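Predicted acetamidase/formamidase (Thermoanaerobacter tengcongensis, PDB 3TKK) is a predicted acetamidase/formamidase from a thermophile, a metal-binding enzyme that probably hydrolyses the carbon-nitrogen bond of linear amides. Local coordinates at the interface of chains A and B. Coordinates in Å, arbitrary orientation; residue numbers count along the deposited sequence, not the author numbering. Chains: chain A/B, Predicted acetamidase/formamidase.

Contact 1: the interface of chains A and B. Residues chain A 242, 245-246, 249; chain B 100-101, 103-104.
A:His246 and A:Val245 of one chain meet B:Val100 and B:Leu101 of the other. The imidazole of A:His246 carries much of the contact. Its CB leads away from the helix, and the first torsion (chi1 -71°) sets CG beside the backbone N and anti to the carbonyl carbon. The ring is thereby carried out toward chain B. A:His246 CG lies 4.0 Å from the methyl B:Leu101 CD2. A:His246 ND1 is 3.8 Å from B:Leu101 CD2, which sits over one ring face, offset toward the rim, in a CH-pi contact. On the other branch, A:His246 CD2 lies 4.0 Å from B:Val100 CG1. At the tip, A:His246 NE2 is 3.2 Å from the backbone carbonyl B:Val100 O. That O sits well above the ring plane, so any hydrogen bond, if NE2 carries the proton, is bent. CE1 points at the side-chain amide of B:Asn103, whose OD1 lies at the ring edge, in plane. The modelled gap there is too short for a carbon contact, so its detail is doubtful. The amide and ring planes stand 74° apart. The methyl and the carbonyl O lie on the same side of the ring and would limit its tilt toward chain B.

Beside it, A:Val245 and B:Val100 reach toward each other tip to tip. Their CG1 methyls are 3.6 Å apart. A:Val245 CG1 also lies 3.9 Å from B:Leu101 CD2. One turn on from A:Val245, the methyl CB of A:Ala249 rests 3.8 Å from B:Leu101 CD2. The B:Leu101 methyl therefore fits among three residues of chain A.

In the fold, the chain A residues line one side of helix 237-255. Chain B supplies a loop, B:Val100 and B:Leu101, that runs into the short 3-10 helix 102-104. This is a helix-against-loop patch in a two-fold interface, and its twin has the chains exchanged.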
# COMPACT_ATOMS: atom_id res chain seq x y z
N GLU A 242 8.80 -5.91 -6.15
CA GLU A 242 10.16 -6.39 -6.11
C GLU A 242 11.16 -5.40 -6.79
O GLU A 242 12.27 -5.17 -6.29
CB GLU A 242 10.29 -7.79 -6.81
CG GLU A 242 11.67 -7.97 -7.32
CD GLU A 242 11.89 -9.00 -8.51
OE1 GLU A 242 11.67 -10.20 -8.27
OE2 GLU A 242 12.33 -8.55 -9.66
N VAL A 245 11.62 -2.22 -4.50
CA VAL A 245 12.50 -2.51 -3.36
C VAL A 245 13.93 -2.61 -3.77
O VAL A 245 14.79 -2.03 -3.12
CB VAL A 245 12.01 -3.84 -2.66
CG1 VAL A 245 12.87 -4.33 -1.47
CG2 VAL A 245 10.66 -3.59 -2.15
N HIS A 246 14.22 -3.37 -4.84
CA HIS A 246 15.58 -3.46 -5.31
C HIS A 246 16.18 -2.12 -5.69
O HIS A 246 17.40 -1.93 -5.45
CB HIS A 246 15.74 -4.48 -6.51
CG HIS A 246 15.61 -5.91 -6.08
ND1 HIS A 246 16.69 -6.72 -5.82
CD2 HIS A 246 14.52 -6.71 -5.98
CE1 HIS A 246 16.28 -7.91 -5.44
NE2 HIS A 246 14.97 -7.94 -5.60
N ALA A 249 17.11 -0.52 -2.61
CA ALA A 249 18.24 -1.19 -1.98
C ALA A 249 19.58 -0.76 -2.68
O ALA A 249 20.66 -0.58 -2.07
CB ALA A 249 18.09 -2.73 -2.03
N VAL B 100 12.26 -10.00 0.01
CA VAL B 100 12.40 -9.50 -1.34
C VAL B 100 13.87 -9.45 -1.83
O VAL B 100 14.13 -9.61 -3.04
CB VAL B 100 11.68 -8.12 -1.49
CG1 VAL B 100 12.00 -7.49 -2.91
CG2 VAL B 100 10.17 -8.34 -1.27
N LEU B 101 14.82 -9.27 -0.92
CA LEU B 101 16.20 -9.06 -1.35
C LEU B 101 16.97 -10.37 -1.13
O LEU B 101 18.19 -10.32 -1.12
CB LEU B 101 16.87 -7.98 -0.50
CG LEU B 101 16.18 -6.59 -0.70
CD1 LEU B 101 16.71 -5.51 0.26
CD2 LEU B 101 16.32 -6.07 -2.13
N ASN B 103 17.64 -12.74 -2.96
CA ASN B 103 18.61 -12.99 -3.99
C ASN B 103 19.95 -12.28 -3.82
O ASN B 103 20.84 -12.53 -4.59
CB ASN B 103 18.07 -12.66 -5.40
CG ASN B 103 17.81 -11.17 -5.63
OD1 ASN B 103 17.32 -10.43 -4.77
ND2 ASN B 103 18.08 -10.76 -6.80
N LEU B 104 20.10 -11.35 -2.85
CA LEU B 104 21.34 -10.51 -2.81
C LEU B 104 22.20 -10.96 -1.64
O LEU B 104 23.25 -10.41 -1.37
CB LEU B 104 21.01 -9.00 -2.69
CG LEU B 104 20.12 -8.27 -3.71
CD1 LEU B 104 19.87 -6.86 -3.27
CD2 LEU B 104 20.84 -8.32 -5.08

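Contact 2: the interface of chains A and B. Residues chain A 266, 270, 292-293, 296; chain B 126-128.
The extended backbone of B:Leu126 to B:Leu128 (phi/psi -116/119° at B:Leu126) sends both leucine side chains toward A:Leu266, A:Trp292 and A:Ile293. B:Leu126 splits its two methyls between two helices of chain A. B:Leu126 CD1 lies 3.6 Å from A:Leu266 CD1, the two side chains crossing at about a right angle. B:Leu126 CD2 turns to helix 291-296 and lies 4.0 Å from A:Trp292 CZ3. A:Ser296 CB is 4.1 Å from B:Leu126 CD2. B:Leu128 makes its contact here through CD2. B:Leu128 CD2 is 3.7 Å from A:Ile293 CD1. A:Trp292 CH2 lies 3.8 Å from B:Leu128 CD2. The indole thus offers its benzene end to both leucines.

With chi1 66°, A:Trp292 has CG between its backbone N and carbonyl carbon, which turns the benzene end of the indole toward the two leucines of chain B. CG1 of A:Ile293 covers the centre of one indole face and would help hold the ring. Within the helix, A:Ser296 OG donates a hydrogen bond to the backbone O of A:Trp292, at 3.1 Å, one turn back. The donor is tilted out of the carbonyl plane. The bond fixes the hydroxyl, and A:Ser296 CB and OG both lie beside B:Leu126 CD2.

The patch is an apolar join between the loop residue B:Leu126 with strand 127-129 and the two helices 260-270 and 291-296. It should help hold the two subunits together in the deposited dimer.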
# COMPACT_ATOMS: atom_id res chain seq x y z
N LEU A 266 16.45 -3.09 7.82
CA LEU A 266 15.99 -1.68 7.94
C LEU A 266 14.70 -1.44 7.09
O LEU A 266 13.71 -0.86 7.59
CB LEU A 266 17.07 -0.71 7.41
CG LEU A 266 16.66 0.80 7.44
CD1 LEU A 266 16.42 1.25 8.81
CD2 LEU A 266 17.74 1.74 6.83
N THR A 270 11.02 -0.23 8.55
CA THR A 270 10.73 1.13 8.40
C THR A 270 10.37 1.58 7.02
O THR A 270 9.98 2.74 6.82
CB THR A 270 11.86 1.95 9.04
OG1 THR A 270 11.34 3.25 9.38
CG2 THR A 270 13.00 2.06 8.09
N TRP A 292 13.74 11.27 6.91
CA TRP A 292 14.86 11.54 7.85
C TRP A 292 15.83 10.32 7.91
O TRP A 292 17.02 10.43 8.26
CB TRP A 292 14.33 11.90 9.24
CG TRP A 292 13.63 10.78 9.91
CD1 TRP A 292 12.34 10.39 9.73
CD2 TRP A 292 14.18 9.90 10.91
NE1 TRP A 292 12.08 9.27 10.49
CE2 TRP A 292 13.19 8.99 11.26
CE3 TRP A 292 15.44 9.80 11.53
CZ2 TRP A 292 13.39 8.01 12.21
CZ3 TRP A 292 15.64 8.82 12.48
CH2 TRP A 292 14.62 7.92 12.79
N ILE A 293 15.34 9.14 7.60
CA ILE A 293 16.23 7.99 7.43
C ILE A 293 17.21 8.20 6.28
O ILE A 293 18.43 8.11 6.45
CB ILE A 293 15.44 6.69 7.14
CG1 ILE A 293 14.30 6.48 8.14
CG2 ILE A 293 16.34 5.51 7.18
CD1 ILE A 293 14.57 5.44 9.10
N SER A 296 19.65 10.79 7.41
CA SER A 296 20.73 10.39 8.30
C SER A 296 21.90 9.85 7.52
O SER A 296 23.04 10.12 7.89
CB SER A 296 20.28 9.36 9.28
OG SER A 296 19.35 9.94 10.17
N LEU B 126 20.05 5.45 14.11
CA LEU B 126 18.59 5.46 14.11
C LEU B 126 18.00 4.86 15.40
O LEU B 126 18.24 3.71 15.72
CB LEU B 126 18.04 4.66 12.93
CG LEU B 126 18.69 4.85 11.60
CD1 LEU B 126 18.31 3.72 10.71
CD2 LEU B 126 18.32 6.23 11.01
N ALA B 127 17.24 5.68 16.12
CA ALA B 127 16.37 5.21 17.17
C ALA B 127 14.91 5.29 16.62
O ALA B 127 14.41 6.35 16.28
CB ALA B 127 16.59 6.06 18.45
N LEU B 128 14.27 4.15 16.43
CA LEU B 128 13.01 4.17 15.66
C LEU B 128 11.81 3.94 16.59
O LEU B 128 11.78 2.94 17.30
CB LEU B 128 13.04 3.13 14.56
CG LEU B 128 14.20 3.02 13.58
CD1 LEU B 128 14.15 1.71 12.78
CD2 LEU B 128 14.16 4.18 12.60

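The C-alpha centres of contact 1 and contact 2 lie about 19 Å apart, and the two share no residue. In both, the chain A side is helical: helix 237-255 serves contact 1, helices 260-270 and 291-296 serve contact 2. Chain B answers with separate segments, a loop with its short 3-10 helix in contact 1 and strand 127-129 with the residue before it in contact 2. The same helical region of one subunit is thus held at two points. Two-fold symmetry repeats both with the chains exchanged, which suits a stable dimer, although the structure alone does not prove one in solution.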